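Local coordinates for high potential iron-sulfur protein (Rhodothermus marinus, PDB 3H31) that carries a [4Fe-4S] cluster and probably passes electrons along the aerobic respiratory chain, at residues 4-9 with 24-29; 20-25 with 65-70. All blocks are in the same frame, centred on the assembly; numbering follows the deposited sequence. Where two conformers were deposited one is given.

Contact 1: 4-9 with 24-29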
ATOM      1  N   THR A   4      -0.548   8.992   6.742  1.00  6.51           N
ATOM      2  CA  THR A   4       0.641   8.550   6.028  1.00  7.12           C
ATOM      3  C   THR A   4       0.914   7.097   6.434  1.00  5.87           C
ATOM      4  O   THR A   4       0.668   6.696   7.551  1.00  7.34           O
ATOM      5  CB  THR A   4       1.900   9.408   6.234  1.00  8.69           C
ATOM      6  OG1 THR A   4       2.201   9.405   7.609  1.00 12.17           O
ATOM      7  CG2 THR A   4       1.708  10.868   5.773  1.00 10.61           C
ATOM      8  N   CYS A   5       1.478   6.353   5.481  1.00  5.54           N
ATOM      9  CA  CYS A   5       1.679   4.913   5.611  1.00  5.13           C
ATOM     10  C   CYS A   5       3.061   4.483   5.164  1.00  5.97           C
ATOM     11  O   CYS A   5       3.264   3.432   4.589  1.00  7.49           O
ATOM     12  CB  CYS A   5       0.603   4.109   4.851  1.00  5.88           C
ATOM     13  SG  CYS A   5      -1.077   4.585   5.392  1.00  6.44           S
ATOM     14  N   THR A   6       4.036   5.312   5.542  1.00  5.73           N
ATOM     15  CA  THR A   6       5.424   5.099   5.139  1.00  6.55           C
ATOM     16  C   THR A   6       6.311   4.674   6.293  1.00  6.77           C
ATOM     17  O   THR A   6       7.529   4.553   6.106  1.00  8.10           O
ATOM     18  CB  THR A   6       5.953   6.403   4.486  1.00  7.32           C
ATOM     19  OG1 THR A   6       5.634   7.460   5.357  1.00  8.12           O
ATOM     20  CG2 THR A   6       5.358   6.632   3.104  1.00  9.27           C
ATOM     21  N   ASP A   7       5.762   4.412   7.493  1.00  6.83           N
ATOM     22  CA  ASP A   7       6.567   3.935   8.627  1.00  6.82           C
ATOM     23  C   ASP A   7       6.826   2.442   8.512  1.00  7.40           C
ATOM     24  O   ASP A   7       5.991   1.609   8.836  1.00  8.44           O
ATOM     25  CB  ASP A   7       5.901   4.261   9.940  1.00  7.12           C
ATOM     26  CG  ASP A   7       6.729   3.913  11.126  1.00  7.68           C
ATOM     27  OD1 ASP A   7       7.853   3.359  10.966  1.00  7.72           O
ATOM     28  OD2 ASP A   7       6.309   4.214  12.270  1.00 10.71           O
ATOM     29  N   VAL A   8       8.042   2.116   8.053  1.00  6.78           N
ATOM     30  CA  VAL A   8       8.453   0.761   7.792  1.00  6.89           C
ATOM     31  C   VAL A   8       9.341   0.222   8.938  1.00  6.76           C
ATOM     32  O   VAL A   8       9.962  -0.834   8.790  1.00  7.52           O
ATOM     33  CB  VAL A   8       9.180   0.613   6.445  1.00  7.47           C
ATOM     34  CG1 VAL A   8       8.207   0.845   5.315  1.00  9.28           C
ATOM     35  CG2 VAL A   8      10.371   1.553   6.333  1.00  8.60           C
ATOM     36  N   SER A   9       9.358   0.884  10.075  1.00  7.08           N
ATOM     37  CA  SER A   9      10.244   0.485  11.157  1.00  7.45           C
ATOM     38  C   SER A   9       9.979  -0.896  11.805  1.00  7.22           C
ATOM     39  O   SER A   9      10.889  -1.388  12.459  1.00  8.61           O
ATOM     40  CB  SER A   9      10.287   1.640  12.208  1.00  8.79           C
ATOM     41  OG  SER A   9       9.025   1.819  12.799  1.00  8.46           O
ATOM     42  N   TYR A  24       6.440   0.944  -3.943  1.00  5.21           N
ATOM     43  CA  TYR A  24       5.299   1.337  -3.116  1.00  5.24           C
ATOM     44  C   TYR A  24       5.366   2.863  -2.865  1.00  4.84           C
ATOM     45  O   TYR A  24       6.412   3.366  -2.454  1.00  5.83           O
ATOM     46  CB  TYR A  24       5.247   0.513  -1.756  1.00  6.09           C
ATOM     47  CG  TYR A  24       4.119   1.191  -0.954  1.00  5.79           C
ATOM     48  CD1 TYR A  24       2.786   0.926  -1.270  1.00  5.58           C
ATOM     49  CD2 TYR A  24       4.392   2.160   0.017  1.00  5.95           C
ATOM     50  CE1 TYR A  24       1.759   1.577  -0.608  1.00  5.90           C
ATOM     51  CE2 TYR A  24       3.371   2.846   0.606  1.00  5.93           C
ATOM     52  CZ  TYR A  24       2.073   2.562   0.345  1.00  5.39           C
ATOM     53  OH  TYR A  24       1.063   3.260   0.905  1.00  6.10           O
ATOM     54  N   THR A  25       4.204   3.500  -3.014  1.00  4.84           N
ATOM     55  CA  THR A  25       4.057   4.910  -2.692  1.00  5.33           C
ATOM     56  C   THR A  25       2.715   5.105  -2.031  1.00  5.05           C
ATOM     57  O   THR A  25       1.728   4.448  -2.372  1.00  5.29           O
ATOM     58  CB  THR A  25       4.165   5.769  -3.955  1.00  6.19           C
ATOM     59  OG1 THR A  25       3.997   7.152  -3.646  1.00  6.85           O
ATOM     60  CG2 THR A  25       3.136   5.403  -5.055  1.00  6.94           C
ATOM     61  N   ASP A  26       2.634   6.067  -1.105  1.00  5.50           N
ATOM     62  CA  ASP A  26       1.374   6.516  -0.574  1.00  5.89           C
ATOM     63  C   ASP A  26       0.495   7.308  -1.560  1.00  6.57           C
ATOM     64  O   ASP A  26      -0.705   7.447  -1.333  1.00  7.26           O
ATOM     65  CB  ASP A  26       1.587   7.414   0.654  1.00  6.73           C
ATOM     66  CG  ASP A  26       1.719   6.803   2.000  1.00  6.69           C
ATOM     67  OD1 ASP A  26       1.798   5.555   2.124  1.00  6.48           O
ATOM     68  OD2 ASP A  26       1.746   7.607   2.996  1.00  8.23           O
ATOM     69  N   HIS A  27       1.126   7.887  -2.574  1.00  6.48           N
ATOM     70  CA  HIS A  27       0.489   8.800  -3.502  1.00  8.00           C
ATOM     71  C   HIS A  27       0.583   8.217  -4.908  1.00  7.25           C
ATOM     72  O   HIS A  27       1.527   8.524  -5.615  1.00  7.99           O
ATOM     73  CB  HIS A  27       1.115  10.231  -3.459  1.00  9.63           C
ATOM     74  CG  HIS A  27       0.849  10.967  -2.182  1.00 10.24           C
ATOM     75  ND1 HIS A  27       1.687  10.886  -1.088  1.00 12.93           N
ATOM     76  CD2 HIS A  27      -0.118  11.865  -1.890  1.00 13.80           C
ATOM     77  CE1 HIS A  27       1.187  11.720  -0.130  1.00 12.93           C
ATOM     78  NE2 HIS A  27       0.092  12.294  -0.592  1.00 13.61           N
ATOM     79  N   SER A  28      -0.383   7.390  -5.309  1.00  6.73           N
ATOM     80  CA  SER A  28      -0.316   6.778  -6.603  1.00  6.79           C
ATOM     81  C   SER A  28      -0.100   7.816  -7.724  1.00  8.65           C
ATOM     82  O   SER A  28      -0.806   8.837  -7.688  1.00 12.17           O
ATOM     83  CB  SER A  28      -1.616   6.063  -6.927  1.00  7.01           C
ATOM     84  OG  SER A  28      -1.472   5.547  -8.249  1.00  7.15           O
ATOM     85  N   PRO A  29       0.778   7.486  -8.678  1.00 10.97           N
ATOM     86  CA  PRO A  29       0.933   8.365  -9.850  1.00 16.89           C
ATOM     87  C   PRO A  29      -0.255   8.290 -10.787  1.00 16.99           C
ATOM     88  O   PRO A  29      -0.325   9.124 -11.685  1.00 28.62           O
ATOM     89  CB  PRO A  29       2.165   7.802 -10.543  1.00 23.19           C
ATOM     90  CG  PRO A  29       2.395   6.464 -10.055  1.00 23.70           C
ATOM     91  CD  PRO A  29       1.700   6.346  -8.744  1.00 14.81           C
TER
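The buried carboxylate of Asp26 takes a different hydrogen bond on each oxygen, one from the backbone of Cys5 and one from the phenol of Tyr24. Cys5 N reaches Asp26 OD2 at 2.8 Å, fairly straight at 161° and on the syn lone pair. Tyr24 OH donates to Asp26 OD1, 2.7 Å away, from the anti side and 17° out of the carboxylate plane. With both oxygens tied down, the group should have little freedom to turn, and residues 4-6 pack against it. Cys5 CB is 3.3 Å from Asp26 OD1. The methyl CG2 of Thr6 approaches Asp26 OD2 to 3.7 Å, and Thr4 adds its CA to the same oxygen. The contact thereby fastens the coil ahead of helix 13-21 to the loop that follows it, inside the high potential iron-sulfur protein fold, where Tyr24 lines the cluster pocket. Tyr24 CG lies anti to the backbone N (chi1 172°), which starts the ring out from the loop; farther along it, CE2 lies 4.0 Å from Cys5 O. That carbonyl is hydrogen-bonded to Arg19 of the helix, and Cys5 SG forms the disulfide with Cys50, so Cys5 is also held by its carbonyl and by its sulfur. Tyr24 OH is also hydrogen-bonded to His61 N. An alanine at Asp26 would probably leave Cys5 N without its acceptor and Tyr24 OH with its bond from His61 N but without the carboxylate, with a gap opening beside Thr6 CG2. At the residue after Tyr24, Thr25 OG1 accepts from His27 N at 3.2 Å, an ST turn that spans Asp26.

Contact 2: 20-25 with 65-70; sequences ESLQYT and YCTSWV. With SF4 (iron/sulfur cluster), chain B.
Gln23 and Thr67 share a water that three groups grip. Thr67 OG1 donates to it at 2.8 Å, and the water passes its own hydrogens to Gln23 OE1 at 2.9 Å and to Ser21 O. A chi1 of 59° sets Thr67 OG1 between its own backbone N and carbonyl carbon, on the side of Leu22 and the water, while the other branch, CG2, packs against Gln23 OE1. Beside the water a direct bond joins the backbones, Thr67 N to Leu22 O, at 2.8 Å. Helix 13-21 ends just before Leu22, and Gln23, with positive phi (58°), completes a Schellman motif. From there the chain runs antiparallel to 65-68, and Thr25 and Tyr65 form a single hydrogen-bonded antiparallel pair, with Tyr65 N donating to Thr25 O. Tyr65 O is the busier acceptor of that pair: Thr25 N donates to it at 2.9 Å, and Tyr24 CA makes a CA-H...O contact at 3.3 Å. In the high potential iron-sulfur protein fold this pairing sets the helix exit beside a cluster ligand, for Cys66 SG binds one iron, FE3, at 2.3 Å. The sulfur is also met by a weak bond from Ser68 N, which would probably draw some electron density from the thiolate. Leu22 CB lies 3.9 Å from Cys66 CB, giving the ligand's methylene an apolar neighbour. Cys66 to Trp69 form a type I turn, and beyond it the Trp69 ring turns an edge to cluster sulfur S1, which lies in the ring plane. Its NE1 is hydrogen-bonded to Thr34 O and Asn37 OD1, which should fix the indole's rotation. The Tyr24 ring, whose hydroxyl bonds to Asp26, also turns an edge to the cluster, CD1 being 3.9 Å from S4, which lies near the ring plane.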
ATOM      1  N   GLU A  20      10.175  -1.533  -1.707  1.00  5.60           N
ATOM      2  CA  GLU A  20      10.897  -0.614  -2.610  1.00  5.84           C
ATOM      3  C   GLU A  20      10.976  -1.151  -4.017  1.00  5.49           C
ATOM      4  O   GLU A  20      10.872  -0.394  -4.993  1.00  6.05           O
ATOM      5  CB  GLU A  20      12.288  -0.390  -2.055  1.00  6.89           C
ATOM      6  CG  GLU A  20      12.255   0.373  -0.760  1.00  8.07           C
ATOM      7  CD  GLU A  20      13.656   0.657  -0.297  1.00  8.77           C
ATOM      8  OE1 GLU A  20      14.679   0.141  -0.781  1.00 13.63           O
ATOM      9  OE2 GLU A  20      13.723   1.445   0.684  1.00 12.12           O
ATOM     10  N   SER A  21      11.205  -2.436  -4.175  1.00  5.53           N
ATOM     11  CA  SER A  21      11.285  -3.109  -5.462  0.53  6.00           C
ATOM     12  C   SER A  21      10.071  -2.802  -6.306  1.00  5.44           C
ATOM     13  O   SER A  21      10.144  -2.568  -7.528  1.00  5.99           O
ATOM     14  CB  SER A  21      11.463  -4.613  -5.250  0.53  7.48           C
ATOM     15  OG  SER A  21      11.273  -5.356  -6.418  0.53  8.30           O
ATOM     16  N   LEU A  22       8.910  -2.887  -5.669  1.00  4.90           N
ATOM     17  CA  LEU A  22       7.623  -2.651  -6.286  1.00  5.07           C
ATOM     18  C   LEU A  22       7.209  -1.193  -6.314  1.00  5.14           C
ATOM     19  O   LEU A  22       6.099  -0.849  -6.732  1.00  5.43           O
ATOM     20  CB  LEU A  22       6.568  -3.552  -5.633  1.00  5.13           C
ATOM     21  CG  LEU A  22       6.861  -5.051  -5.759  1.00  5.66           C
ATOM     22  CD1 LEU A  22       5.783  -5.855  -5.023  1.00  6.65           C
ATOM     23  CD2 LEU A  22       6.980  -5.498  -7.230  1.00  6.91           C
ATOM     24  N   GLN A  23       8.098  -0.314  -5.886  1.00  5.14           N
ATOM     25  CA  GLN A  23       7.861   1.116  -5.920  1.00  5.79           C
ATOM     26  C   GLN A  23       6.611   1.505  -5.139  1.00  5.23           C
ATOM     27  O   GLN A  23       5.802   2.320  -5.544  1.00  6.38           O
ATOM     28  CB  GLN A  23       7.824   1.684  -7.367  1.00  6.58           C
ATOM     29  CG  GLN A  23       9.109   1.371  -8.119  1.00  8.59           C
ATOM     30  CD  GLN A  23       8.906   1.894  -9.531  1.00 10.81           C
ATOM     31  OE1 GLN A  23       8.839   1.052 -10.451  1.00 15.69           O
ATOM     32  NE2 GLN A  23       8.859   3.199  -9.693  1.00 13.15           N
ATOM     33  N   TYR A  24       6.440   0.944  -3.943  1.00  5.21           N
ATOM     34  CA  TYR A  24       5.299   1.337  -3.116  1.00  5.24           C
ATOM     35  C   TYR A  24       5.366   2.863  -2.865  1.00  4.84           C
ATOM     36  O   TYR A  24       6.412   3.366  -2.454  1.00  5.83           O
ATOM     37  CB  TYR A  24       5.247   0.513  -1.756  1.00  6.09           C
ATOM     38  CG  TYR A  24       4.119   1.191  -0.954  1.00  5.79           C
ATOM     39  CD1 TYR A  24       2.786   0.926  -1.270  1.00  5.58           C
ATOM     40  CD2 TYR A  24       4.392   2.160   0.017  1.00  5.95           C
ATOM     41  CE1 TYR A  24       1.759   1.577  -0.608  1.00  5.90           C
ATOM     42  CE2 TYR A  24       3.371   2.846   0.606  1.00  5.93           C
ATOM     43  CZ  TYR A  24       2.073   2.562   0.345  1.00  5.39           C
ATOM     44  OH  TYR A  24       1.063   3.260   0.905  1.00  6.10           O
ATOM     45  N   THR A  25       4.204   3.500  -3.014  1.00  4.84           N
ATOM     46  CA  THR A  25       4.057   4.910  -2.692  1.00  5.33           C
ATOM     47  C   THR A  25       2.715   5.105  -2.031  1.00  5.05           C
ATOM     48  O   THR A  25       1.728   4.448  -2.372  1.00  5.29           O
ATOM     49  CB  THR A  25       4.165   5.769  -3.955  1.00  6.19           C
ATOM     50  OG1 THR A  25       3.997   7.152  -3.646  1.00  6.85           O
ATOM     51  CG2 THR A  25       3.136   5.403  -5.055  1.00  6.94           C
ATOM     52  N   TYR A  65       0.001   2.944  -4.241  1.00  4.55           N
ATOM     53  CA  TYR A  65       0.193   2.125  -5.424  1.00  4.98           C
ATOM     54  C   TYR A  65       1.503   1.380  -5.289  1.00  4.92           C
ATOM     55  O   TYR A  65       2.461   1.868  -4.672  1.00  5.42           O
ATOM     56  CB  TYR A  65       0.247   3.042  -6.670  1.00  5.57           C
ATOM     57  CG  TYR A  65       0.624   2.358  -7.961  1.00  5.42           C
ATOM     58  CD1 TYR A  65      -0.318   1.712  -8.714  1.00  6.45           C
ATOM     59  CD2 TYR A  65       1.930   2.404  -8.427  1.00  6.10           C
ATOM     60  CE1 TYR A  65      -0.015   1.080  -9.939  1.00  6.27           C
ATOM     61  CE2 TYR A  65       2.293   1.801  -9.607  1.00  7.43           C
ATOM     62  CZ  TYR A  65       1.284   1.132 -10.354  1.00  6.82           C
ATOM     63  OH  TYR A  65       1.692   0.495 -11.555  1.00  8.85           O
ATOM     64  N   CYS A  66       1.568   0.221  -5.943  1.00  4.91           N
ATOM     65  CA  CYS A  66       2.832  -0.436  -6.264  1.00  4.97           C
ATOM     66  C   CYS A  66       2.662  -1.042  -7.669  1.00  4.51           C
ATOM     67  O   CYS A  66       1.539  -1.185  -8.163  1.00  5.26           O
ATOM     68  CB  CYS A  66       3.313  -1.484  -5.258  1.00  5.06           C
ATOM     69  SG  CYS A  66       2.568  -3.124  -5.473  1.00  5.39           S
ATOM     70  N   THR A  67       3.790  -1.435  -8.283  1.00  5.34           N
ATOM     71  CA  THR A  67       3.714  -1.907  -9.676  1.00  5.48           C
ATOM     72  C   THR A  67       3.058  -3.251  -9.821  1.00  6.04           C
ATOM     73  O   THR A  67       2.763  -3.636 -10.984  1.00  7.28           O
ATOM     74  CB  THR A  67       5.067  -1.869 -10.352  1.00  6.29           C
ATOM     75  OG1 THR A  67       6.006  -2.696  -9.627  1.00  6.32           O
ATOM     76  CG2 THR A  67       5.584  -0.434 -10.434  1.00  6.80           C
ATOM     77  N   SER A  68       2.788  -3.950  -8.746  1.00  5.91           N
ATOM     78  CA  SER A  68       2.049  -5.212  -8.818  1.00  6.10           C
ATOM     79  C   SER A  68       0.539  -5.042  -8.723  1.00  6.70           C
ATOM     80  O   SER A  68      -0.157  -6.088  -8.751  1.00  8.43           O
ATOM     81  CB  SER A  68       2.425  -6.210  -7.756  0.67  8.15           C
ATOM     82  OG  SER A  68       3.796  -6.499  -7.843  0.67  8.06           O
ATOM     83  N   TRP A  69       0.030  -3.829  -8.720  1.00  5.76           N
ATOM     84  CA  TRP A  69      -1.416  -3.531  -8.698  1.00  5.83           C
ATOM     85  C   TRP A  69      -2.178  -4.530  -9.576  1.00  6.68           C
ATOM     86  O   TRP A  69      -1.835  -4.719 -10.736  1.00  8.18           O
ATOM     87  CB  TRP A  69      -1.616  -2.096  -9.175  1.00  5.51           C
ATOM     88  CG  TRP A  69      -3.012  -1.641  -9.180  1.00  5.66           C
ATOM     89  CD1 TRP A  69      -3.699  -1.069  -8.177  1.00  5.49           C
ATOM     90  CD2 TRP A  69      -3.947  -1.688 -10.273  1.00  7.50           C
ATOM     91  NE1 TRP A  69      -4.971  -0.787  -8.521  1.00  6.60           N
ATOM     92  CE2 TRP A  69      -5.176  -1.128  -9.840  1.00  7.16           C
ATOM     93  CE3 TRP A  69      -3.846  -2.141 -11.597  1.00  9.18           C
ATOM     94  CZ2 TRP A  69      -6.254  -1.032 -10.671  1.00 10.89           C
ATOM     95  CZ3 TRP A  69      -4.975  -2.042 -12.463  1.00 12.14           C
ATOM     96  CH2 TRP A  69      -6.156  -1.475 -11.935  1.00 13.20           C
ATOM     97  N   VAL A  70      -3.195  -5.128  -8.955  1.00  7.23           N
ATOM     98  CA  VAL A  70      -4.007  -6.168  -9.588  1.00  7.89           C
ATOM     99  C   VAL A  70      -5.415  -5.624  -9.731  1.00  7.26           C
ATOM    100  O   VAL A  70      -6.128  -5.375  -8.742  1.00  7.13           O
ATOM    101  CB  VAL A  70      -4.028  -7.480  -8.746  1.00  8.01           C
ATOM    102  CG1 VAL A  70      -4.965  -8.497  -9.387  1.00 11.15           C
ATOM    103  CG2 VAL A  70      -2.644  -8.079  -8.535  1.00 10.40           C
TER
HETATM  104 FE1  SF4 B  75      -0.645  -4.009  -2.404  1.00  5.25          FE
HETATM  105 FE2  SF4 B  75      -1.315  -1.473  -3.156  1.00  4.99          FE
HETATM  106 FE3  SF4 B  75       0.490  -2.917  -4.584  1.00  5.11          FE
HETATM  107 FE4  SF4 B  75      -2.112  -3.677  -4.628  1.00  5.29          FE
HETATM  108  S1  SF4 B  75      -1.222  -1.702  -5.462  1.00  5.28           S
HETATM  109  S2  SF4 B  75      -0.365  -5.042  -4.457  1.00  5.64           S
HETATM  110  S3  SF4 B  75      -2.724  -3.158  -2.449  1.00  5.41           S
HETATM  111  S4  SF4 B  75       0.690  -2.127  -2.414  1.00  5.34           S
HETATM  112  O   HOH W   1       8.605  -1.773  -9.722  1.00  8.52           O

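Contacts 1 and 2 have centres about 10 Å apart and share Tyr24 and Thr25, where the loop leaving helix 13-21 passes from one to the other. Tyr24 spans both: its hydroxyl end belongs to contact 1, while CD1 meets the cluster in contact 2, and the nearest atoms of its side chain are about 4 Å from those of the ligands Cys35 and Cys66. Arg19 adds a cation-pi interaction with the same ring. The two contacts also touch directly, with Ser28 OG 3.4 Å from Tyr65 CB and Pro29 CD 4.0 Å from Tyr65 CD2. Thus the N-terminal coil and the cluster-binding Cys66 segment are both fastened to the one loop.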